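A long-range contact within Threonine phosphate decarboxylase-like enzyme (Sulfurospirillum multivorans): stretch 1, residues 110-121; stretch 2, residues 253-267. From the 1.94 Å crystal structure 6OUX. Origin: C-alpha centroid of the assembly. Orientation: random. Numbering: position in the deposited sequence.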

# COMPACT_ATOMS: atom_id res chain seq x y z
N GLU A 110 -8.17 -2.11 -6.11
CA GLU A 110 -7.89 -2.74 -4.82
C GLU A 110 -9.09 -2.65 -3.86
O GLU A 110 -9.40 -3.64 -3.15
CB GLU A 110 -6.63 -2.21 -4.13
CG GLU A 110 -5.29 -2.31 -4.88
CD GLU A 110 -5.17 -1.42 -6.14
OE1 GLU A 110 -5.94 -0.48 -6.35
OE2 GLU A 110 -4.27 -1.67 -6.98
N ILE A 111 -9.75 -1.49 -3.81
CA ILE A 111 -10.93 -1.35 -2.98
C ILE A 111 -12.06 -2.27 -3.46
O ILE A 111 -12.70 -2.91 -2.64
CB ILE A 111 -11.35 0.10 -2.83
CG1 ILE A 111 -10.26 0.85 -2.02
CG2 ILE A 111 -12.72 0.20 -2.14
CD1 ILE A 111 -10.44 2.39 -2.14
N ILE A 112 -12.29 -2.35 -4.78
CA ILE A 112 -13.36 -3.20 -5.29
C ILE A 112 -13.09 -4.68 -5.06
O ILE A 112 -13.99 -5.44 -4.75
CB ILE A 112 -13.64 -2.90 -6.78
CG1 ILE A 112 -14.21 -1.48 -6.93
CG2 ILE A 112 -14.64 -3.90 -7.38
CD1 ILE A 112 -14.34 -1.02 -8.38
N GLN A 113 -11.84 -5.08 -5.14
CA GLN A 113 -11.46 -6.44 -4.81
C GLN A 113 -11.72 -6.77 -3.36
O GLN A 113 -12.22 -7.89 -3.11
CB GLN A 113 -10.00 -6.70 -5.25
CG GLN A 113 -9.94 -6.66 -6.79
CD GLN A 113 -8.56 -6.60 -7.45
OE1 GLN A 113 -8.45 -6.82 -8.68
NE2 GLN A 113 -7.52 -6.30 -6.68
N MET A 114 -11.41 -5.87 -2.42
CA MET A 114 -11.81 -6.00 -0.98
C MET A 114 -13.32 -6.12 -0.80
O MET A 114 -13.79 -7.02 -0.13
CB MET A 114 -11.22 -4.88 -0.14
CG MET A 114 -11.72 -4.72 1.32
SD MET A 114 -11.29 -3.14 2.13
CE MET A 114 -12.65 -2.15 1.49
N LEU A 115 -14.10 -5.27 -1.49
CA LEU A 115 -15.54 -5.37 -1.47
C LEU A 115 -16.09 -6.72 -1.96
O LEU A 115 -16.98 -7.30 -1.35
CB LEU A 115 -16.17 -4.22 -2.29
CG LEU A 115 -15.96 -2.81 -1.71
CD1 LEU A 115 -16.48 -1.76 -2.68
CD2 LEU A 115 -16.66 -2.70 -0.36
N LEU A 116 -15.55 -7.21 -3.07
CA LEU A 116 -16.10 -8.40 -3.69
C LEU A 116 -15.69 -9.67 -2.94
O LEU A 116 -16.36 -10.71 -3.10
CB LEU A 116 -15.69 -8.46 -5.15
CG LEU A 116 -16.27 -7.41 -6.10
CD1 LEU A 116 -15.80 -7.72 -7.52
CD2 LEU A 116 -17.77 -7.30 -6.14
N GLN A 117 -14.64 -9.61 -2.13
CA GLN A 117 -14.22 -10.76 -1.34
C GLN A 117 -15.08 -10.99 -0.07
O GLN A 117 -14.87 -11.93 0.69
CB GLN A 117 -12.78 -10.56 -0.85
CG GLN A 117 -11.69 -10.82 -1.86
CD GLN A 117 -10.31 -10.39 -1.31
OE1 GLN A 117 -10.19 -9.41 -0.57
NE2 GLN A 117 -9.28 -11.15 -1.67
N GLN A 118 -15.99 -10.10 0.24
CA GLN A 118 -16.70 -10.22 1.50
C GLN A 118 -17.69 -11.37 1.33
O GLN A 118 -18.13 -11.68 0.20
CB GLN A 118 -17.40 -8.90 1.86
CG GLN A 118 -16.49 -7.66 1.86
CD GLN A 118 -15.36 -7.71 2.90
OE1 GLN A 118 -14.15 -7.97 2.60
NE2 GLN A 118 -15.74 -7.45 4.13
N GLU A 119 -18.05 -12.03 2.44
CA GLU A 119 -18.92 -13.21 2.33
C GLU A 119 -20.37 -12.93 1.93
O GLU A 119 -21.02 -13.77 1.33
CB GLU A 119 -18.81 -14.11 3.57
CG GLU A 119 -19.37 -13.56 4.87
CD GLU A 119 -19.09 -14.50 6.04
OE1 GLU A 119 -18.63 -15.65 5.80
OE2 GLU A 119 -19.33 -14.07 7.20
N GLU A 120 -20.87 -11.73 2.16
CA GLU A 120 -22.23 -11.40 1.68
C GLU A 120 -22.32 -11.44 0.17
O GLU A 120 -23.40 -11.56 -0.37
CB GLU A 120 -22.72 -10.00 2.09
CG GLU A 120 -22.33 -9.55 3.47
CD GLU A 120 -20.94 -8.95 3.46
OE1 GLU A 120 -20.77 -7.85 2.83
OE2 GLU A 120 -20.05 -9.62 4.07
N VAL A 121 -21.19 -11.26 -0.52
CA VAL A 121 -21.17 -11.18 -1.96
C VAL A 121 -21.24 -12.60 -2.56
O VAL A 121 -20.26 -13.31 -2.61
CB VAL A 121 -19.90 -10.43 -2.46
CG1 VAL A 121 -19.93 -10.30 -4.00
CG2 VAL A 121 -19.77 -9.11 -1.78
N LEU A 253 -3.23 5.81 -4.43
CA LEU A 253 -4.30 6.26 -3.56
C LEU A 253 -5.65 6.19 -4.21
O LEU A 253 -5.81 6.57 -5.34
CB LEU A 253 -4.14 7.73 -3.23
CG LEU A 253 -2.96 8.12 -2.39
CD1 LEU A 253 -2.83 9.63 -2.42
CD2 LEU A 253 -3.13 7.61 -0.98
N GLY A 254 -6.64 5.75 -3.46
CA GLY A 254 -8.01 5.82 -3.94
C GLY A 254 -8.90 5.88 -2.75
O GLY A 254 -8.45 5.60 -1.59
N TYR A 255 -10.15 6.25 -2.98
CA TYR A 255 -11.11 6.24 -1.86
C TYR A 255 -12.43 5.60 -2.28
O TYR A 255 -12.68 5.35 -3.47
CB TYR A 255 -11.32 7.64 -1.27
CG TYR A 255 -12.15 8.59 -2.18
CD1 TYR A 255 -11.57 9.33 -3.18
CD2 TYR A 255 -13.50 8.71 -2.01
CE1 TYR A 255 -12.32 10.20 -3.98
CE2 TYR A 255 -14.26 9.54 -2.82
CZ TYR A 255 -13.67 10.25 -3.80
OH TYR A 255 -14.43 11.04 -4.57
N ALA A 256 -13.24 5.28 -1.30
CA ALA A 256 -14.63 4.85 -1.48
C ALA A 256 -15.53 5.58 -0.50
O ALA A 256 -15.10 5.91 0.62
CB ALA A 256 -14.77 3.37 -1.26
N LEU A 257 -16.77 5.79 -0.93
CA LEU A 257 -17.88 6.29 -0.07
C LEU A 257 -18.83 5.09 0.12
O LEU A 257 -19.29 4.49 -0.85
CB LEU A 257 -18.62 7.43 -0.74
CG LEU A 257 -17.76 8.61 -1.23
CD1 LEU A 257 -18.62 9.70 -1.85
CD2 LEU A 257 -16.90 9.23 -0.15
N MET A 258 -19.07 4.74 1.37
CA MET A 258 -19.87 3.59 1.68
C MET A 258 -20.46 3.70 3.07
O MET A 258 -20.20 4.64 3.81
CB MET A 258 -19.08 2.28 1.48
CG MET A 258 -17.85 2.07 2.35
SD MET A 258 -16.93 0.49 2.03
CE MET A 258 -15.67 1.00 1.19
N ASP A 259 -21.27 2.72 3.41
CA ASP A 259 -21.95 2.66 4.71
C ASP A 259 -20.93 2.79 5.85
O ASP A 259 -19.93 2.09 5.84
CB ASP A 259 -22.70 1.31 4.79
CG ASP A 259 -23.39 1.14 6.10
OD1 ASP A 259 -24.48 1.78 6.31
OD2 ASP A 259 -22.81 0.46 6.96
N SER A 260 -21.14 3.70 6.79
CA SER A 260 -20.15 3.94 7.84
C SER A 260 -20.01 2.78 8.81
O SER A 260 -18.89 2.52 9.32
CB SER A 260 -20.42 5.25 8.60
OG SER A 260 -21.68 5.20 9.18
N ARG A 261 -21.11 2.05 9.04
CA ARG A 261 -21.07 0.83 9.86
C ARG A 261 -20.09 -0.21 9.27
O ARG A 261 -19.25 -0.78 9.98
CB ARG A 261 -22.48 0.19 9.87
CG ARG A 261 -23.09 -0.09 11.22
CD ARG A 261 -23.20 1.15 12.10
NE ARG A 261 -23.82 2.34 11.49
CZ ARG A 261 -25.08 2.77 11.69
NH1 ARG A 261 -25.93 2.09 12.42
NH2 ARG A 261 -25.50 3.88 11.09
N LYS A 262 -20.26 -0.47 7.98
CA LYS A 262 -19.38 -1.36 7.22
C LYS A 262 -17.91 -0.87 7.27
O LYS A 262 -16.98 -1.65 7.52
CB LYS A 262 -19.93 -1.41 5.82
CG LYS A 262 -19.20 -2.28 4.82
CD LYS A 262 -19.88 -2.10 3.46
CE LYS A 262 -19.13 -2.73 2.29
NZ LYS A 262 -19.58 -4.12 2.03
N ILE A 263 -17.66 0.41 7.04
CA ILE A 263 -16.27 0.92 7.21
C ILE A 263 -15.75 0.66 8.64
O ILE A 263 -14.58 0.26 8.81
CB ILE A 263 -16.15 2.40 6.88
CG1 ILE A 263 -16.36 2.61 5.37
CG2 ILE A 263 -14.80 2.98 7.30
CD1 ILE A 263 -16.55 4.06 5.02
N ASP A 264 -16.61 0.85 9.65
CA ASP A 264 -16.19 0.68 11.08
C ASP A 264 -15.75 -0.74 11.29
O ASP A 264 -14.72 -0.96 11.92
CB ASP A 264 -17.31 0.95 12.09
CG ASP A 264 -17.70 2.40 12.17
OD1 ASP A 264 -16.84 3.33 12.04
OD2 ASP A 264 -18.92 2.59 12.39
N ALA A 265 -16.53 -1.68 10.74
CA ALA A 265 -16.25 -3.12 10.82
C ALA A 265 -14.94 -3.49 10.11
O ALA A 265 -14.10 -4.20 10.66
CB ALA A 265 -17.41 -3.93 10.25
N LEU A 266 -14.76 -3.01 8.90
CA LEU A 266 -13.48 -3.24 8.21
C LEU A 266 -12.27 -2.70 9.00
O LEU A 266 -11.24 -3.37 9.10
CB LEU A 266 -13.55 -2.70 6.78
CG LEU A 266 -14.56 -3.42 5.87
CD1 LEU A 266 -14.68 -2.74 4.52
CD2 LEU A 266 -14.24 -4.89 5.66
N LEU A 267 -12.40 -1.51 9.59
CA LEU A 267 -11.37 -0.92 10.44
C LEU A 267 -11.19 -1.62 11.80
O LEU A 267 -10.23 -1.32 12.51
CB LEU A 267 -11.60 0.59 10.64
CG LEU A 267 -11.68 1.53 9.41
CD1 LEU A 267 -11.93 2.98 9.87
CD2 LEU A 267 -10.45 1.44 8.52
O HOH W 1 -18.72 -5.88 0.26

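Helix 110-116 of stretch 1 packs against strand 254-257 and helix 260-266 of stretch 2; the closest touching residues are 142 apart in sequence. The contact buries 386 Å², both sides summed, and is mostly apolar; no direct hydrogen bond crosses it, and its polar part is one long salt bridge and one bridging water. Three residues, I111, L266 and K262, cover the most surface.

I111 faces the strand. The axes of helix and strand come within 9.3 Å at 44°, and I111 and A256 are nearest in register, with I111 CA and A256 CA 7.4 Å apart. The side chain (chi1 m, chi2 t) is directed toward the strand and lies along its backbone: I111 CD1 is 3.8 Å from G254 O and 3.8 Å from Y255 C, while I111 CG2 meets A256 CB at 3.9 Å. G254 and A256 present little side chain here, and I111 CD1 rests on the main chain itself. G254 has no side chain, and an ideal CB there would lie 4.1 Å from I111 CD1; the methyl of A256 points toward the helix and is just long enough to touch. Y255, between them, points its CA-to-CB bond away, in keeping with the alternation along a strand, and offers mainly backbone. All four residues are buried.

L266 is one helical turn beyond K262, and both direct their CB toward stretch 1. The leucine, in the common m,t rotamer, places L266 CD1 3.7 Å from M114 CE, and its other methyl, CD2, lies beside the side chain of Q118. M114 is long enough to span the gap, M114 CA being 9.7 Å from L266 CA: chi1 and chi2 are both t, extending the chain before chi3 turns to p. The same methyl reaches M258, with M114 CE 4.4 Å from M258 CE. M258 also supplies its sulfur, M258 SD lying 4.0 Å from L115 CD2, so the two methionines pack against each other and against L115 and L266.

K262 joins the apolar and polar parts of the contact. Its side chain is extended through chi3 (t, t, t), and its last methylene packs on L115, K262 CE being 3.6 Å from L115 CD2. The CB of L115 points sideways, but the end of the side chain comes nearer and makes this contact. Beyond it, the ammonium forms a long salt bridge, K262 NZ to E120 OE1 at 4.0 Å, with E120 in the type I turn from Q118 to V121. Water 1 accepts from K262 NZ at 2.6 Å and donates to L115 O at 2.8 Å, so the lysine charge is linked to a carbonyl of helix 110-116. At its other end K262 is held by its own stretch: K262 N donates to D259 OD2 at 2.9 Å, the capping bond from D259, at the N-cap position right before the helix.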